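Local coordinates for multifunctional non-homologous end joining DNA repair protein LigD (Mycobacterium tuberculosis, PDB 2IRU) that probably repairs DNA double-strand breaks by non-homologous end joining together with Ku, its N-terminal polymerase domain adding nucleotides with the help of manganese, at residues D31-Y36 and W104-A109. Residues are numbered along the deposited sequence; the frame is centred on the assembly and turned at random.
Sequences DIFDYY and WIAQQA
Phe33 holds CG anti to its backbone N (chi1 -163°), and the turn of the ring about CB-CG (chi2 74°) brings CD1 to 4.0 Å from Ala106 CB, while Ile105 has CG2 anti to its own N and offers that methyl to the Tyr36 ring. The methyl of Ala106 is the centre of the contact: its CB lies 3.8 Å from Phe33 CA, so it presses on the helix backbone itself. The CA atoms of Phe33 and Ala106, 5.2 Å apart, are the nearest CA pair between the two segments. Three side chains of the facing helix touch this methyl. Phe33 and Tyr36 both meet it obliquely, the latter through CD2 at 4.1 Å, and Ile32 adds CG2 at 4.2 Å, while the end of its side chain leads away from the contact; Ile32 also touches Leu246. The side chains of Tyr36 and Ile105 cross at a slant, with Ile105 CG2 over one face of the phenol ring and 4.0 Å from CE2. The packing is wholly apolar and largely buried, and joins helix 29-47 to the C-terminal end of helix 99-107 within the primase-polymerase domain of LigD, a member of the archaeo-eukaryotic primase clan. Helix 99-107 closes in a Schellman motif, in which Ala109 takes a positive phi (58°) and its N bonds back to Ala106 O at 3.0 Å. The turn leads into strand 112-115, which bears His114, a residue that probably binds the polymerase substrate. Tyr36 ties the contact to that neighbourhood, since its OH hydrogen-bonds to Leu111 O and Leu246 N, gripping the loop beside Arg247, another residue expected to bind substrate. At the other margin Gln107 OE1 accepts hydrogen bonds from Lys29 NZ and Thr15 N, linking the last helical turn to the start of helix 29-47 and to the N-terminal segment.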
ATOM      1  N   ASP A  31      21.235  -1.742  -1.451  1.00  6.68           N
ATOM      2  CA  ASP A  31      20.427  -0.516  -1.589  1.00  6.11           C
ATOM      3  C   ASP A  31      19.057  -0.694  -0.937  1.00  7.61           C
ATOM      4  O   ASP A  31      18.549   0.206  -0.242  1.00  7.13           O
ATOM      5  CB  ASP A  31      20.220  -0.167  -3.061  1.00  7.69           C
ATOM      6  CG  ASP A  31      21.496   0.353  -3.733  1.00  8.43           C
ATOM      7  OD1 ASP A  31      22.314   1.035  -3.068  1.00  6.54           O
ATOM      8  OD2 ASP A  31      21.629   0.111  -4.945  1.00  6.36           O
ATOM      9  N   ILE A  32      18.437  -1.826  -1.235  1.00  6.42           N
ATOM     10  CA  ILE A  32      17.084  -2.114  -0.733  1.00  8.14           C
ATOM     11  C   ILE A  32      17.055  -2.301   0.795  1.00  7.85           C
ATOM     12  O   ILE A  32      16.138  -1.801   1.498  1.00  7.32           O
ATOM     13  CB  ILE A  32      16.494  -3.298  -1.558  1.00 10.11           C
ATOM     14  CG1 ILE A  32      16.434  -2.924  -3.072  1.00  9.05           C
ATOM     15  CG2 ILE A  32      15.183  -3.788  -1.027  1.00 13.70           C
ATOM     16  CD1 ILE A  32      15.697  -1.675  -3.408  1.00 22.61           C
ATOM     17  N   PHE A  33      18.070  -3.003   1.303  1.00  7.01           N
ATOM     18  CA  PHE A  33      18.245  -3.211   2.748  1.00  7.44           C
ATOM     19  C   PHE A  33      18.321  -1.856   3.456  1.00  6.69           C
ATOM     20  O   PHE A  33      17.632  -1.588   4.459  1.00  7.51           O
ATOM     21  CB  PHE A  33      19.521  -4.044   2.964  1.00  7.13           C
ATOM     22  CG  PHE A  33      19.644  -4.702   4.339  1.00 10.15           C
ATOM     23  CD1 PHE A  33      18.872  -5.820   4.687  1.00  8.45           C
ATOM     24  CD2 PHE A  33      20.639  -4.274   5.219  1.00 13.13           C
ATOM     25  CE1 PHE A  33      19.079  -6.464   5.934  1.00  9.20           C
ATOM     26  CE2 PHE A  33      20.832  -4.919   6.456  1.00 13.92           C
ATOM     27  CZ  PHE A  33      20.046  -6.007   6.791  1.00 12.39           C
ATOM     28  N   ASP A  34      19.133  -0.957   2.902  1.00  6.85           N
ATOM     29  CA  ASP A  34      19.298   0.347   3.530  1.00  7.98           C
ATOM     30  C   ASP A  34      18.011   1.149   3.365  1.00  7.25           C
ATOM     31  O   ASP A  34      17.633   1.885   4.245  1.00  8.08           O
ATOM     32  CB  ASP A  34      20.504   1.086   2.929  1.00  8.18           C
ATOM     33  CG  ASP A  34      21.849   0.620   3.538  1.00 11.83           C
ATOM     34  OD1 ASP A  34      21.854  -0.153   4.533  1.00 13.08           O
ATOM     35  OD2 ASP A  34      22.907   1.061   3.031  1.00 17.15           O
ATOM     36  N   TYR A  35      17.343   0.999   2.236  1.00  6.43           N
ATOM     37  CA  TYR A  35      16.095   1.740   2.051  1.00  6.33           C
ATOM     38  C   TYR A  35      15.040   1.370   3.082  1.00  6.60           C
ATOM     39  O   TYR A  35      14.439   2.257   3.731  1.00  6.58           O
ATOM     40  CB  TYR A  35      15.548   1.556   0.643  1.00  7.18           C
ATOM     41  CG  TYR A  35      14.164   2.137   0.535  1.00  5.92           C
ATOM     42  CD1 TYR A  35      13.961   3.532   0.385  1.00  7.06           C
ATOM     43  CD2 TYR A  35      13.038   1.301   0.571  1.00  6.31           C
ATOM     44  CE1 TYR A  35      12.637   4.070   0.267  1.00  5.99           C
ATOM     45  CE2 TYR A  35      11.712   1.823   0.488  1.00  8.24           C
ATOM     46  CZ  TYR A  35      11.524   3.204   0.334  1.00  5.18           C
ATOM     47  OH  TYR A  35      10.257   3.769   0.289  1.00  7.19           O
ATOM     48  N   TYR A  36      14.818   0.064   3.254  1.00  7.28           N
ATOM     49  CA  TYR A  36      13.760  -0.355   4.175  1.00  6.77           C
ATOM     50  C   TYR A  36      14.176  -0.003   5.645  1.00  8.14           C
ATOM     51  O   TYR A  36      13.332   0.353   6.486  1.00  9.19           O
ATOM     52  CB  TYR A  36      13.433  -1.828   3.965  1.00  7.30           C
ATOM     53  CG  TYR A  36      12.388  -2.024   2.883  1.00  6.82           C
ATOM     54  CD1 TYR A  36      11.149  -1.355   2.980  1.00  7.26           C
ATOM     55  CD2 TYR A  36      12.603  -2.867   1.802  1.00  7.21           C
ATOM     56  CE1 TYR A  36      10.153  -1.515   2.018  1.00  8.86           C
ATOM     57  CE2 TYR A  36      11.600  -3.049   0.815  1.00  6.80           C
ATOM     58  CZ  TYR A  36      10.373  -2.360   0.946  1.00  5.43           C
ATOM     59  OH  TYR A  36       9.377  -2.476  -0.020  1.00  8.08           O
ATOM     60  N   TRP A 104      14.045  -8.320   7.061  1.00  6.02           N
ATOM     61  CA  TRP A 104      13.679  -9.652   6.520  1.00  6.54           C
ATOM     62  C   TRP A 104      12.984  -9.480   5.156  1.00  7.02           C
ATOM     63  O   TRP A 104      13.316 -10.161   4.187  1.00  6.02           O
ATOM     64  CB  TRP A 104      12.743 -10.382   7.513  1.00  6.89           C
ATOM     65  CG  TRP A 104      12.256 -11.675   6.988  1.00  6.73           C
ATOM     66  CD1 TRP A 104      12.998 -12.820   6.768  1.00  8.94           C
ATOM     67  CD2 TRP A 104      10.941 -11.945   6.490  1.00  9.34           C
ATOM     68  NE1 TRP A 104      12.192 -13.800   6.229  1.00  8.54           N
ATOM     69  CE2 TRP A 104      10.926 -13.296   6.061  1.00  9.08           C
ATOM     70  CE3 TRP A 104       9.749 -11.190   6.425  1.00  9.40           C
ATOM     71  CZ2 TRP A 104       9.764 -13.897   5.532  1.00  8.80           C
ATOM     72  CZ3 TRP A 104       8.608 -11.764   5.914  1.00  9.35           C
ATOM     73  CH2 TRP A 104       8.608 -13.127   5.484  1.00  9.94           C
ATOM     74  N   ILE A 105      12.074  -8.514   5.048  1.00  6.74           N
ATOM     75  CA  ILE A 105      11.427  -8.221   3.771  1.00  7.39           C
ATOM     76  C   ILE A 105      12.507  -7.951   2.679  1.00  6.80           C
ATOM     77  O   ILE A 105      12.454  -8.514   1.583  1.00  8.20           O
ATOM     78  CB  ILE A 105      10.499  -7.025   3.943  1.00  7.62           C
ATOM     79  CG1 ILE A 105       9.209  -7.475   4.675  1.00  8.88           C
ATOM     80  CG2 ILE A 105      10.208  -6.344   2.590  1.00  7.64           C
ATOM     81  CD1 ILE A 105       8.341  -8.459   3.879  1.00  9.37           C
ATOM     82  N   ALA A 106      13.499  -7.139   3.009  1.00  6.39           N
ATOM     83  CA  ALA A 106      14.558  -6.813   2.053  1.00  8.08           C
ATOM     84  C   ALA A 106      15.390  -8.042   1.720  1.00  7.21           C
ATOM     85  O   ALA A 106      15.659  -8.309   0.563  1.00  7.08           O
ATOM     86  CB  ALA A 106      15.441  -5.748   2.642  1.00  8.28           C
ATOM     87  N   GLN A 107      15.781  -8.803   2.749  1.00  6.04           N
ATOM     88  CA  GLN A 107      16.576  -9.992   2.535  1.00  6.56           C
ATOM     89  C   GLN A 107      15.855 -11.038   1.622  1.00  6.49           C
ATOM     90  O   GLN A 107      16.498 -11.750   0.839  1.00  7.91           O
ATOM     91  CB  GLN A 107      16.998 -10.590   3.889  1.00  7.21           C
ATOM     92  CG  GLN A 107      17.503 -12.045   3.811  1.00  6.40           C
ATOM     93  CD  GLN A 107      18.684 -12.261   2.869  1.00  7.20           C
ATOM     94  OE1 GLN A 107      19.350 -11.316   2.413  1.00  6.26           O
ATOM     95  NE2 GLN A 107      18.960 -13.535   2.578  1.00  6.71           N
ATOM     96  N   GLN A 108      14.531 -11.096   1.758  1.00  6.32           N
ATOM     97  CA  GLN A 108      13.632 -11.985   1.001  1.00  6.08           C
ATOM     98  C   GLN A 108      13.518 -11.561  -0.493  1.00  6.01           C
ATOM     99  O   GLN A 108      12.892 -12.288  -1.305  1.00  6.92           O
ATOM    100  CB  GLN A 108      12.209 -11.955   1.646  1.00  5.27           C
ATOM    101  CG  GLN A 108      12.065 -12.756   2.961  1.00  7.45           C
ATOM    102  CD  GLN A 108      11.929 -14.231   2.663  1.00  8.59           C
ATOM    103  OE1 GLN A 108      12.911 -15.014   2.790  1.00 12.58           O
ATOM    104  NE2 GLN A 108      10.776 -14.599   2.156  1.00  5.31           N
ATOM    105  N   ALA A 109      14.062 -10.391  -0.850  1.00  4.89           N
ATOM    106  CA  ALA A 109      13.790  -9.774  -2.180  1.00  5.42           C
ATOM    107  C   ALA A 109      12.270  -9.551  -2.357  1.00  4.92           C
ATOM    108  O   ALA A 109      11.726  -9.563  -3.477  1.00  7.05           O
ATOM    109  CB  ALA A 109      14.380 -10.627  -3.333  1.00  6.14           C
TER